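Local structure of haemagglutinin I (Physarum polycephalum, 3A5P) at residues V2-Q6 with N24-R30; N16-Y20 with Y31-T35; I45-T49 with R64-L68; V50-I56 with Q67-G72. The protein is a haemagglutinating lectin that probably binds carbohydrate through a compact version of the legume lectin fold. All coordinates share one frame; numbering follows the deposited sequence. Where two conformers were deposited one is given.

Contact 1 of 4, residues V2-Q6 with N24-R30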
loop_
_atom_site.group_PDB
_atom_site.type_symbol
_atom_site.label_atom_id
_atom_site.label_comp_id
_atom_site.label_asym_id
_atom_site.label_seq_id
_atom_site.Cartn_x
_atom_site.Cartn_y
_atom_site.Cartn_z
ATOM N N VAL A 2 10.827 -17.977 5.221
ATOM C CA VAL A 2 9.711 -17.040 5.584
ATOM C C VAL A 2 10.258 -15.887 6.423
ATOM O O VAL A 2 11.345 -15.981 7.010
ATOM C CB VAL A 2 8.522 -17.738 6.303
ATOM C CG1 VAL A 2 7.765 -18.707 5.338
ATOM C CG2 VAL A 2 8.981 -18.464 7.585
ATOM N N TRP A 3 9.513 -14.783 6.450
ATOM C CA TRP A 3 10.022 -13.544 7.036
ATOM C C TRP A 3 8.883 -12.706 7.579
ATOM O O TRP A 3 7.717 -12.819 7.132
ATOM C CB TRP A 3 10.847 -12.741 6.014
ATOM C CG TRP A 3 10.123 -12.621 4.691
ATOM C CD1 TRP A 3 10.124 -13.538 3.671
ATOM C CD2 TRP A 3 9.259 -11.564 4.280
ATOM N NE1 TRP A 3 9.316 -13.112 2.654
ATOM C CE2 TRP A 3 8.795 -11.889 2.983
ATOM C CE3 TRP A 3 8.842 -10.353 4.869
ATOM C CZ2 TRP A 3 7.910 -11.077 2.275
ATOM C CZ3 TRP A 3 7.978 -9.535 4.154
ATOM C CH2 TRP A 3 7.515 -9.907 2.865
ATOM N N SER A 4 9.232 -11.899 8.577
ATOM C CA SER A 4 8.319 -10.938 9.186
ATOM C C SER A 4 8.845 -9.527 8.929
ATOM O O SER A 4 9.968 -9.359 8.425
ATOM C CB SER A 4 8.193 -11.205 10.687
ATOM O OG SER A 4 9.429 -10.947 11.338
ATOM N N VAL A 5 8.025 -8.524 9.270
ATOM C CA VAL A 5 8.431 -7.125 9.183
ATOM C C VAL A 5 8.208 -6.480 10.557
ATOM O O VAL A 5 7.101 -6.571 11.133
ATOM C CB VAL A 5 7.651 -6.324 8.098
ATOM C CG1 VAL A 5 8.134 -4.869 8.064
ATOM C CG2 VAL A 5 7.822 -6.965 6.708
ATOM N N GLN A 6 9.268 -5.863 11.084
ATOM C CA GLN A 6 9.202 -5.107 12.347
ATOM C C GLN A 6 9.262 -3.623 12.037
ATOM O O GLN A 6 10.008 -3.199 11.169
ATOM C CB GLN A 6 10.381 -5.461 13.241
ATOM C CG GLN A 6 10.219 -6.800 13.939
ATOM C CD GLN A 6 9.247 -6.702 15.092
ATOM O OE1 GLN A 6 9.328 -5.774 15.925
ATOM N NE2 GLN A 6 8.307 -7.631 15.144
ATOM N N ASN A 24 2.724 -11.682 11.073
ATOM C CA ASN A 24 3.033 -12.945 10.383
ATOM C C ASN A 24 4.496 -13.099 9.983
ATOM O O ASN A 24 5.176 -12.113 9.681
ATOM C CB ASN A 24 2.176 -13.062 9.112
ATOM C CG ASN A 24 1.943 -14.505 8.656
ATOM O OD1 ASN A 24 2.559 -15.466 9.143
ATOM N ND2 ASN A 24 1.039 -14.655 7.679
ATOM N N SER A 25 4.957 -14.355 9.986
ATOM C CA SER A 25 6.219 -14.728 9.368
ATOM C C SER A 25 5.863 -15.657 8.206
ATOM O O SER A 25 5.446 -16.791 8.418
ATOM C CB SER A 25 7.146 -15.404 10.386
ATOM O OG SER A 25 7.529 -14.491 11.402
ATOM N N SER A 26 6.014 -15.156 6.986
ATOM C CA SER A 26 5.368 -15.762 5.832
ATOM C C SER A 26 6.120 -15.464 4.545
ATOM O O SER A 26 7.177 -14.843 4.574
ATOM C CB SER A 26 3.929 -15.189 5.748
ATOM O OG SER A 26 3.188 -15.710 4.651
ATOM N N THR A 27 5.554 -15.914 3.420
ATOM C CA THR A 27 6.019 -15.553 2.070
ATOM C C THR A 27 5.224 -14.396 1.441
ATOM O O THR A 27 5.682 -13.799 0.465
ATOM C CB THR A 27 5.825 -16.743 1.115
ATOM O OG1 THR A 27 4.443 -17.125 1.144
ATOM C CG2 THR A 27 6.656 -17.917 1.555
ATOM N N VAL A 28 4.044 -14.097 1.995
ATOM C CA VAL A 28 3.059 -13.195 1.355
ATOM C C VAL A 28 3.557 -11.748 1.401
ATOM O O VAL A 28 4.387 -11.405 2.264
ATOM C CB VAL A 28 1.634 -13.301 1.994
ATOM C CG1 VAL A 28 1.084 -14.749 1.933
ATOM C CG2 VAL A 28 1.620 -12.804 3.447
ATOM N N PRO A 29 3.091 -10.902 0.461
ATOM C CA PRO A 29 3.458 -9.485 0.553
ATOM C C PRO A 29 3.021 -8.814 1.864
ATOM O O PRO A 29 1.982 -9.170 2.450
ATOM C CB PRO A 29 2.724 -8.853 -0.639
ATOM C CG PRO A 29 2.630 -10.015 -1.660
ATOM C CD PRO A 29 2.273 -11.176 -0.745
ATOM N N ARG A 30 3.841 -7.873 2.319
ATOM C CA ARG A 30 3.537 -7.048 3.481
ATOM C C ARG A 30 3.687 -5.579 3.100
ATOM O O ARG A 30 4.549 -5.216 2.290
ATOM C CB ARG A 30 4.495 -7.383 4.639
ATOM C CG ARG A 30 3.881 -8.179 5.800
ATOM C CD ARG A 30 3.258 -9.497 5.363
ATOM N NE ARG A 30 4.211 -10.467 4.827
ATOM C CZ ARG A 30 5.013 -11.236 5.572
ATOM N NH1 ARG A 30 5.037 -11.097 6.890
ATOM N NH2 ARG A 30 5.832 -12.118 4.990
HETATM O O HOH W 1 10.276 -13.748 11.382
HETATM O O HOH W 2 5.329 -9.141 10.293
#
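Trp3 and Ser26 form a single antiparallel hydrogen-bonded bridge, Trp3 N giving to Ser26 O at 3.0 Å and Ser26 N returning to Trp3 O at 2.9 Å, which pins the loop 24-30 to the start of strand 3-10. The side chains of Trp3 and Arg30 then close the contact from opposite directions. The Arg30 guanidinium lies flat on the indole, the planes only 24° apart, and its CZ stands 4.0 Å from the centroid of the Trp3 six-membered ring, a cation-pi stack over the face. The same group reaches beyond the ring to the carbonyl of its own stacking partner: NH2 meets Trp3 O at 2.9 Å and NH1 meets that oxygen at 3.2 Å, both end-on and in the guanidinium plane. Trp3 O therefore takes three N-H donors, two from one guanidinium and one from the backbone. At the guanidinium edge NE gives to Val28 O at 2.7 Å, so the plane is held against rotation. Bends at chi2 (57°) and chi3 (65°) fold the arginine chain back over the ring. Ser26 OG accepts from Val28 N, an ST turn that shapes the loop, while a water joins Ser4 OG and Ser25 OG. Val2 CG1 reaches Thr27 CG2 at 4.0 Å, a looser apolar touch.

Strand 74-81 pairs with strand 3-10 through backbone bonds from Ser4 and Gln6, and Trp3 NE1 is bonded to Glu44. Trp3 and Val5 also pack on Phe42 of strand 40-43, so the strand side of the contact lies between the sheets while much of the loop stays at the surface.

Contact 2 of 4, residues N16-Y20 with Y31-T35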
loop_
_atom_site.group_PDB
_atom_site.type_symbol
_atom_site.label_atom_id
_atom_site.label_comp_id
_atom_site.label_asym_id
_atom_site.label_seq_id
_atom_site.Cartn_x
_atom_site.Cartn_y
_atom_site.Cartn_z
ATOM N N ASN A 16 -0.253 7.036 12.422
ATOM C CA ASN A 16 -0.066 7.243 10.983
ATOM C C ASN A 16 0.694 6.097 10.339
ATOM O O ASN A 16 0.611 5.908 9.118
ATOM C CB ASN A 16 0.659 8.554 10.671
ATOM C CG ASN A 16 -0.203 9.779 10.968
ATOM O OD1 ASN A 16 -1.399 9.776 10.706
ATOM N ND2 ASN A 16 0.413 10.829 11.506
ATOM N N LEU A 17 1.426 5.351 11.159
ATOM C CA LEU A 17 2.325 4.298 10.684
ATOM C C LEU A 17 1.754 2.933 11.067
ATOM O O LEU A 17 1.419 2.695 12.238
ATOM C CB LEU A 17 3.729 4.465 11.284
ATOM C CG LEU A 17 4.721 3.288 11.185
ATOM C CD1 LEU A 17 5.068 2.979 9.715
ATOM C CD2 LEU A 17 5.979 3.563 11.993
ATOM N N ALA A 18 1.606 2.055 10.072
ATOM C CA ALA A 18 1.116 0.702 10.340
ATOM C C ALA A 18 1.562 -0.326 9.303
ATOM O O ALA A 18 1.766 -0.008 8.131
ATOM C CB ALA A 18 -0.404 0.690 10.434
ATOM N N LEU A 19 1.641 -1.571 9.747
ATOM C CA LEU A 19 1.913 -2.708 8.859
ATOM C C LEU A 19 0.619 -3.494 8.599
ATOM O O LEU A 19 -0.133 -3.784 9.542
ATOM C CB LEU A 19 2.935 -3.632 9.522
ATOM C CG LEU A 19 3.274 -4.977 8.858
ATOM C CD1 LEU A 19 4.084 -4.792 7.577
ATOM C CD2 LEU A 19 4.032 -5.866 9.872
ATOM N N TYR A 20 0.381 -3.838 7.330
ATOM C CA TYR A 20 -0.725 -4.724 6.905
ATOM C C TYR A 20 -0.232 -5.787 5.898
ATOM O O TYR A 20 0.469 -5.457 4.930
ATOM C CB TYR A 20 -1.845 -3.928 6.226
ATOM C CG TYR A 20 -2.414 -2.833 7.098
ATOM C CD1 TYR A 20 -3.225 -3.145 8.188
ATOM C CD2 TYR A 20 -2.093 -1.498 6.870
ATOM C CE1 TYR A 20 -3.722 -2.154 9.036
ATOM C CE2 TYR A 20 -2.613 -0.484 7.700
ATOM C CZ TYR A 20 -3.425 -0.820 8.769
ATOM O OH TYR A 20 -3.917 0.152 9.627
ATOM N N TYR A 31 2.867 -4.734 3.707
ATOM C CA TYR A 31 2.759 -3.337 3.267
ATOM C C TYR A 31 2.938 -2.467 4.484
ATOM O O TYR A 31 2.180 -2.597 5.462
ATOM C CB TYR A 31 1.381 -3.111 2.623
ATOM C CG TYR A 31 1.131 -4.005 1.423
ATOM C CD1 TYR A 31 1.535 -3.610 0.145
ATOM C CD2 TYR A 31 0.531 -5.250 1.567
ATOM C CE1 TYR A 31 1.329 -4.415 -0.957
ATOM C CE2 TYR A 31 0.325 -6.089 0.455
ATOM C CZ TYR A 31 0.718 -5.654 -0.803
ATOM O OH TYR A 31 0.521 -6.464 -1.898
ATOM N N VAL A 32 3.964 -1.616 4.460
ATOM C CA VAL A 32 4.126 -0.627 5.525
ATOM C C VAL A 32 3.566 0.696 5.025
ATOM O O VAL A 32 4.034 1.239 4.010
ATOM C CB VAL A 32 5.598 -0.467 6.002
ATOM C CG1 VAL A 32 5.690 0.637 7.054
ATOM C CG2 VAL A 32 6.082 -1.768 6.603
ATOM N N THR A 33 2.563 1.194 5.744
ATOM C CA THR A 33 1.810 2.358 5.312
ATOM C C THR A 33 2.065 3.537 6.241
ATOM O O THR A 33 2.174 3.356 7.450
ATOM C CB THR A 33 0.284 2.065 5.263
ATOM O OG1 THR A 33 -0.182 1.664 6.576
ATOM C CG2 THR A 33 -0.013 0.974 4.193
ATOM N N VAL A 34 2.192 4.726 5.660
ATOM C CA VAL A 34 2.354 5.972 6.438
ATOM C C VAL A 34 1.438 6.985 5.777
ATOM O O VAL A 34 1.572 7.271 4.567
ATOM C CB VAL A 34 3.826 6.519 6.401
ATOM C CG1 VAL A 34 3.947 7.798 7.268
ATOM C CG2 VAL A 34 4.825 5.460 6.854
ATOM N N THR A 35 0.500 7.515 6.552
ATOM C CA THR A 35 -0.514 8.410 6.011
ATOM C C THR A 35 0.141 9.552 5.249
ATOM O O THR A 35 1.044 10.232 5.789
ATOM C CB THR A 35 -1.361 8.976 7.149
ATOM O OG1 THR A 35 -2.112 7.911 7.750
ATOM C CG2 THR A 35 -2.298 10.075 6.627
HETATM O O HOH W 3 -0.878 3.775 8.261
HETATM O O HOH W 4 -3.835 8.604 9.627
#
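Thr33 meets Ala18 and Tyr20 on one face of the antiparallel hairpin made by strands 17-20 and 31-34, while Leu17, Leu19, Val32 and Val34 line the other. The ladder is regular: Thr33 N to Ala18 O measures 2.8 Å and is almost straight, and Tyr20 N to Tyr31 O measures 2.9 Å. On the apolar face both leucines have CG trans to their backbone N (chi1 166° for Leu17, 173° for Leu19), which turns a CD1 methyl back to the partner strand. Leu17 CD1 sits 3.6 Å from Val32 CG1, and Leu19 CD1 lies against the other branch, Val32 CG2, at 3.8 Å; one valine is thus straddled by two leucines. Across the sheet, the Thr33 hydroxyl stands between its backbone N and carbonyl carbon (chi1 59°), bringing OG1 to the edge of the Tyr20 ring, 3.4 Å from CE2; the two side chains meet at about a right angle. A water links the same OG1 to Asn16 O, and a second joins Asn16 OD1 to Thr35 OG1.

The chemistry differs by face. The methyl side belongs to the interior, where Ile7 and Phe80 of the other sheet meet it. The hydroxyl and aromatic side meets the second subunit, with Tyr20 stacked on Tyr20 of that chain and Thr33 packed on its Tyr31, so this edge hairpin serves the dimer interface as well as the core.

Contact 3 of 4, residues I45-T49 with R64-L68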
loop_
_atom_site.group_PDB
_atom_site.type_symbol
_atom_site.label_atom_id
_atom_site.label_comp_id
_atom_site.label_asym_id
_atom_site.label_seq_id
_atom_site.Cartn_x
_atom_site.Cartn_y
_atom_site.Cartn_z
ATOM N N ILE A 45 9.152 -10.866 -4.940
ATOM C CA ILE A 45 9.332 -10.636 -6.390
ATOM C C ILE A 45 10.800 -10.815 -6.775
ATOM O O ILE A 45 11.676 -10.151 -6.229
ATOM C CB ILE A 45 8.800 -9.256 -6.835
ATOM C CG1 ILE A 45 7.271 -9.258 -6.729
ATOM C CG2 ILE A 45 9.239 -8.925 -8.285
ATOM C CD1 ILE A 45 6.657 -7.888 -6.782
ATOM N N GLY A 46 11.059 -11.729 -7.716
ATOM C CA GLY A 46 12.423 -12.068 -8.087
ATOM C C GLY A 46 13.017 -11.280 -9.244
ATOM O O GLY A 46 12.424 -10.311 -9.717
ATOM N N PRO A 47 14.217 -11.692 -9.699
ATOM C CA PRO A 47 14.978 -12.836 -9.177
ATOM C C PRO A 47 15.792 -12.470 -7.931
ATOM O O PRO A 47 15.850 -11.295 -7.556
ATOM C CB PRO A 47 15.922 -13.168 -10.335
ATOM C CG PRO A 47 16.200 -11.834 -10.955
ATOM C CD PRO A 47 14.928 -11.015 -10.800
ATOM N N LYS A 48 16.393 -13.471 -7.292
ATOM C CA LYS A 48 17.288 -13.218 -6.167
ATOM C C LYS A 48 18.590 -12.616 -6.691
ATOM O O LYS A 48 19.260 -13.228 -7.534
ATOM C CB LYS A 48 17.569 -14.487 -5.369
ATOM C CG LYS A 48 18.468 -14.235 -4.157
ATOM C CD LYS A 48 18.337 -15.297 -3.070
ATOM C CE LYS A 48 19.148 -16.558 -3.372
ATOM N NZ LYS A 48 20.597 -16.268 -3.500
ATOM N N THR A 49 18.918 -11.411 -6.218
ATOM C CA THR A 49 20.209 -10.775 -6.504
ATOM C C THR A 49 21.162 -10.802 -5.309
ATOM O O THR A 49 22.380 -10.691 -5.479
ATOM C CB THR A 49 20.076 -9.305 -6.976
ATOM O OG1 THR A 49 19.368 -8.543 -5.993
ATOM C CG2 THR A 49 19.365 -9.205 -8.336
ATOM N N ARG A 64 11.052 -0.372 -7.611
ATOM C CA ARG A 64 11.901 -1.273 -6.866
ATOM C C ARG A 64 13.003 -0.463 -6.186
ATOM O O ARG A 64 13.772 0.252 -6.845
ATOM C CB ARG A 64 12.459 -2.362 -7.758
ATOM C CG ARG A 64 13.022 -3.500 -6.956
ATOM C CD ARG A 64 13.816 -4.381 -7.828
ATOM N NE ARG A 64 13.014 -5.449 -8.389
ATOM C CZ ARG A 64 13.256 -6.734 -8.196
ATOM N NH1 ARG A 64 14.274 -7.106 -7.447
ATOM N NH2 ARG A 64 12.487 -7.642 -8.766
ATOM N N ALA A 65 13.035 -0.542 -4.859
ATOM C CA ALA A 65 13.998 0.204 -4.051
ATOM C C ALA A 65 15.311 -0.583 -3.910
ATOM O O ALA A 65 16.392 -0.081 -4.266
ATOM C CB ALA A 65 13.401 0.522 -2.683
ATOM N N PHE A 66 15.210 -1.812 -3.408
ATOM C CA PHE A 66 16.364 -2.711 -3.208
ATOM C C PHE A 66 15.886 -4.074 -2.766
ATOM O O PHE A 66 14.688 -4.265 -2.518
ATOM C CB PHE A 66 17.381 -2.157 -2.174
ATOM C CG PHE A 66 16.749 -1.463 -0.981
ATOM C CD1 PHE A 66 16.141 -2.202 0.043
ATOM C CD2 PHE A 66 16.757 -0.065 -0.888
ATOM C CE1 PHE A 66 15.546 -1.551 1.148
ATOM C CE2 PHE A 66 16.164 0.592 0.208
ATOM C CZ PHE A 66 15.567 -0.159 1.228
ATOM N N GLN A 67 16.820 -5.012 -2.625
ATOM C CA GLN A 67 16.490 -6.328 -2.130
ATOM C C GLN A 67 17.327 -6.609 -0.900
ATOM O O GLN A 67 18.517 -6.237 -0.849
ATOM C CB GLN A 67 16.764 -7.373 -3.207
ATOM C CG GLN A 67 16.246 -8.763 -2.878
ATOM C CD GLN A 67 16.452 -9.722 -4.053
ATOM O OE1 GLN A 67 17.464 -10.424 -4.112
ATOM N NE2 GLN A 67 15.520 -9.707 -5.012
ATOM N N LEU A 68 16.702 -7.276 0.070
ATOM C CA LEU A 68 17.317 -7.677 1.328
ATOM C C LEU A 68 17.529 -9.191 1.318
ATOM O O LEU A 68 16.753 -9.925 0.703
ATOM C CB LEU A 68 16.370 -7.370 2.482
ATOM C CG LEU A 68 15.613 -6.024 2.485
ATOM C CD1 LEU A 68 14.427 -6.089 3.445
ATOM C CD2 LEU A 68 16.570 -4.928 2.893
#
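Gln67 and Arg64 reach from strand 63-70 to the loop 45-49, and each grips backbone atoms there. The Gln67 chain is extended, with CG trans to the backbone N (chi1 -171°) and chi2 at 175°, so its amide arrives end-first at the loop. The amide uses both its atoms: NE2 gives to Pro47 O at 3.0 Å, nearly straight (175°) and within the amide plane, and OE1 receives Thr49 N at 2.7 Å. Together the two bonds span Lys48 and fix the rotation of the amide. The Lys48 side chain runs across that of Gln67 at about a right angle, its CG 3.9 Å from Gln67 OE1. Arg64 comes in beside Gln67 and is bent at chi3, which brings NH2 to 2.8 Å from Gly46 O. That donor stands well above the carbonyl plane of Gly46, so the bond does not follow a lone pair. The Ile45 side chain lies at a slant to that of Arg64, its CG2 3.5 Å from Arg64 NH2. The Gly46-Pro47 peptide, whose carbonyl takes Arg64 NH2, is cis.

No strand pairing joins the segments; a loop without regular structure is held by side-chain to backbone bonds. Gln67 OE1 also takes Val50 N and NE2 also gives to Thr57 OG1, making this one buried amide a hub. Arg64 NH2 is shared between Gly46 O and, in a salt bridge, the terminal carboxylate of Ala104 of the second subunit, so the contact reaches the dimer.

Contact 4 of 4, residues V50-I56 with Q67-G72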
loop_
_atom_site.group_PDB
_atom_site.type_symbol
_atom_site.label_atom_id
_atom_site.label_comp_id
_atom_site.label_asym_id
_atom_site.label_seq_id
_atom_site.Cartn_x
_atom_site.Cartn_y
_atom_site.Cartn_z
ATOM N N VAL A 50 20.612 -10.933 -4.100
ATOM C CA VAL A 50 21.428 -10.982 -2.876
ATOM C C VAL A 50 22.179 -12.312 -2.734
ATOM O O VAL A 50 21.761 -13.329 -3.309
ATOM C CB VAL A 50 20.577 -10.707 -1.605
ATOM C CG1 VAL A 50 20.014 -9.288 -1.633
ATOM C CG2 VAL A 50 19.450 -11.726 -1.479
ATOM N N HIS A 51 23.266 -12.297 -1.953
ATOM C CA HIS A 51 24.087 -13.498 -1.771
ATOM C C HIS A 51 23.523 -14.502 -0.759
ATOM O O HIS A 51 23.832 -15.698 -0.825
ATOM C CB HIS A 51 25.548 -13.125 -1.453
ATOM C CG HIS A 51 26.281 -12.517 -2.612
ATOM N ND1 HIS A 51 27.420 -11.755 -2.457
ATOM C CD2 HIS A 51 26.034 -12.553 -3.944
ATOM C CE1 HIS A 51 27.838 -11.342 -3.640
ATOM N NE2 HIS A 51 27.014 -11.813 -4.559
ATOM N N GLN A 52 22.673 -14.033 0.159
ATOM C CA GLN A 52 22.065 -14.913 1.161
ATOM C C GLN A 52 21.125 -15.939 0.529
ATOM O O GLN A 52 20.721 -15.772 -0.623
ATOM C CB GLN A 52 21.335 -14.105 2.242
ATOM C CG GLN A 52 22.252 -13.214 3.099
ATOM C CD GLN A 52 22.732 -11.955 2.380
ATOM O OE1 GLN A 52 22.152 -11.528 1.373
ATOM N NE2 GLN A 52 23.786 -11.333 2.917
ATOM N N SER A 53 20.800 -16.996 1.282
ATOM C CA SER A 53 19.892 -18.063 0.821
ATOM C C SER A 53 18.528 -17.523 0.392
ATOM O O SER A 53 17.974 -17.956 -0.628
ATOM C CB SER A 53 19.656 -19.106 1.919
ATOM O OG SER A 53 20.871 -19.641 2.431
ATOM N N TRP A 54 18.000 -16.574 1.182
ATOM C CA TRP A 54 16.628 -16.075 1.016
ATOM C C TRP A 54 16.603 -14.566 0.870
ATOM O O TRP A 54 17.533 -13.887 1.288
ATOM C CB TRP A 54 15.756 -16.465 2.218
ATOM C CG TRP A 54 16.025 -17.828 2.723
ATOM C CD1 TRP A 54 16.458 -18.173 3.966
ATOM C CD2 TRP A 54 15.911 -19.045 1.981
ATOM N NE1 TRP A 54 16.601 -19.539 4.057
ATOM C CE2 TRP A 54 16.281 -20.097 2.847
ATOM C CE3 TRP A 54 15.522 -19.349 0.669
ATOM C CZ2 TRP A 54 16.271 -21.431 2.446
ATOM C CZ3 TRP A 54 15.519 -20.673 0.268
ATOM C CH2 TRP A 54 15.891 -21.698 1.156
ATOM N N TYR A 55 15.513 -14.045 0.304
ATOM C CA TYR A 55 15.447 -12.631 -0.016
ATOM C C TYR A 55 14.056 -12.032 0.222
ATOM O O TYR A 55 13.045 -12.747 0.290
ATOM C CB TYR A 55 15.914 -12.370 -1.461
ATOM C CG TYR A 55 14.918 -12.837 -2.503
ATOM C CD1 TYR A 55 13.910 -11.984 -2.958
ATOM C CD2 TYR A 55 14.956 -14.151 -2.999
ATOM C CE1 TYR A 55 12.962 -12.415 -3.890
ATOM C CE2 TYR A 55 14.019 -14.591 -3.953
ATOM C CZ TYR A 55 13.025 -13.720 -4.382
ATOM O OH TYR A 55 12.090 -14.112 -5.317
ATOM N N ILE A 56 14.051 -10.710 0.378
ATOM C CA ILE A 56 12.839 -9.895 0.453
ATOM C C ILE A 56 13.088 -8.678 -0.444
ATOM O O ILE A 56 14.058 -7.931 -0.236
ATOM C CB ILE A 56 12.552 -9.399 1.892
ATOM C CG1 ILE A 56 12.561 -10.565 2.890
ATOM C CG2 ILE A 56 11.162 -8.652 1.924
ATOM C CD1 ILE A 56 12.629 -10.115 4.394
ATOM N N GLN A 67 16.820 -5.012 -2.625
ATOM C CA GLN A 67 16.490 -6.328 -2.130
ATOM C C GLN A 67 17.327 -6.609 -0.900
ATOM O O GLN A 67 18.517 -6.237 -0.849
ATOM C CB GLN A 67 16.764 -7.373 -3.207
ATOM C CG GLN A 67 16.246 -8.763 -2.878
ATOM C CD GLN A 67 16.452 -9.722 -4.053
ATOM O OE1 GLN A 67 17.464 -10.424 -4.112
ATOM N NE2 GLN A 67 15.520 -9.707 -5.012
ATOM N N LEU A 68 16.702 -7.276 0.070
ATOM C CA LEU A 68 17.317 -7.677 1.328
ATOM C C LEU A 68 17.529 -9.191 1.318
ATOM O O LEU A 68 16.753 -9.925 0.703
ATOM C CB LEU A 68 16.370 -7.370 2.482
ATOM C CG LEU A 68 15.613 -6.024 2.485
ATOM C CD1 LEU A 68 14.427 -6.089 3.445
ATOM C CD2 LEU A 68 16.570 -4.928 2.893
ATOM N N GLY A 69 18.556 -9.646 2.022
ATOM C CA GLY A 69 18.826 -11.079 2.173
ATOM C C GLY A 69 18.716 -11.515 3.622
ATOM O O GLY A 69 18.878 -10.701 4.564
ATOM N N TYR A 70 18.436 -12.797 3.808
ATOM C CA TYR A 70 18.382 -13.366 5.148
ATOM C C TYR A 70 18.667 -14.870 5.160
ATOM O O TYR A 70 18.555 -15.567 4.140
ATOM C CB TYR A 70 17.032 -13.040 5.843
ATOM C CG TYR A 70 15.819 -13.773 5.292
ATOM C CD1 TYR A 70 15.420 -15.006 5.830
ATOM C CD2 TYR A 70 15.065 -13.242 4.228
ATOM C CE1 TYR A 70 14.313 -15.689 5.340
ATOM C CE2 TYR A 70 13.938 -13.933 3.715
ATOM C CZ TYR A 70 13.579 -15.162 4.282
ATOM O OH TYR A 70 12.501 -15.862 3.796
ATOM N N GLU A 71 19.072 -15.337 6.331
ATOM C CA GLU A 71 19.191 -16.750 6.625
ATOM C C GLU A 71 18.208 -17.047 7.748
ATOM O O GLU A 71 17.828 -16.146 8.503
ATOM C CB GLU A 71 20.619 -17.076 7.084
ATOM C CG GLU A 71 21.707 -16.706 6.096
ATOM C CD GLU A 71 21.675 -17.546 4.823
ATOM O OE1 GLU A 71 21.044 -18.636 4.826
ATOM O OE2 GLU A 71 22.281 -17.101 3.826
ATOM N N GLY A 72 17.810 -18.311 7.873
ATOM C CA GLY A 72 16.870 -18.727 8.915
ATOM C C GLY A 72 15.516 -18.056 8.731
ATOM O O GLY A 72 15.102 -17.814 7.597
HETATM O O HOH W 5 11.931 -15.027 1.209
#
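Tyr70 carries the CB of Trp54 on one face of its ring, 3.4 Å from the ring centroid, a CH-pi contact only 18° off the ring normal. The carbonyl oxygens of Tyr55 and Gly72 lie near the plane at the ring edge. The indole of Trp54 itself is oblique to the phenol, with planes at 45°, and has Ser53 CB over one of its own faces. The Tyr70 ring gets there because chi1 (71°) sets CG between the backbone N and the carbonyl carbon, which swings the ring across to strand 54-56. The Ile56 side chain crosses that of Tyr70 at about a right angle, CG1 3.7 Å from Tyr70 CE2. A water bridges Tyr70 OH and Tyr55 O. Glu71 bends at chi2 and turns its carboxylate back to Ser53: OE1 takes the hydroxyl OG at 2.6 Å on the syn lone pair, and OE2 takes Ser53 N at 2.9 Å from above the carboxylate plane. Two donors of one residue thus hold both oxygens. Val50 settles beside Gln67 and Gly69, its CG2 3.8 Å from Gly69 CA. Gln52 OE1 lies 3.5 Å from the same carbon, so both side chains occupy the side where Gly69 has none. Backbone bonds pair Trp54 with Tyr70 and Ile56 with Leu68, Leu68 N meeting Ile56 O at 2.7 Å.

These strands are neighbours at the edge of the five-stranded sheet, joined as a hairpin. Tyr70 OH reaches Val2 N at the chain start, Tyr55 OH is bonded to Glu44 O, and Ile56 and Leu68 pack on Ala76 of the facing sheet.

Contacts 2 and 4 are antiparallel hairpins at opposite edges of the five-stranded sheet, their centres about 23 Å apart, and both turn apolar side chains to the facing sheet. Contact 1 ties a loop to a strand of the other sheet, through a single backbone bridge and a stacked arginine, not a ladder. These three are partly buried; contact 3 is the surface case and almost wholly polar. It shares Gln67 with contact 4, whose segments touch it directly, so strand 63-70 serves both. Contacts 2 and 3 reach the second subunit, by rings and by charge respectively; contact 1 only grazes it at Pro29, and contact 4 touches no other chain. Contact 1 joins contact 4 at Tyr70 and contact 2 through Leu19.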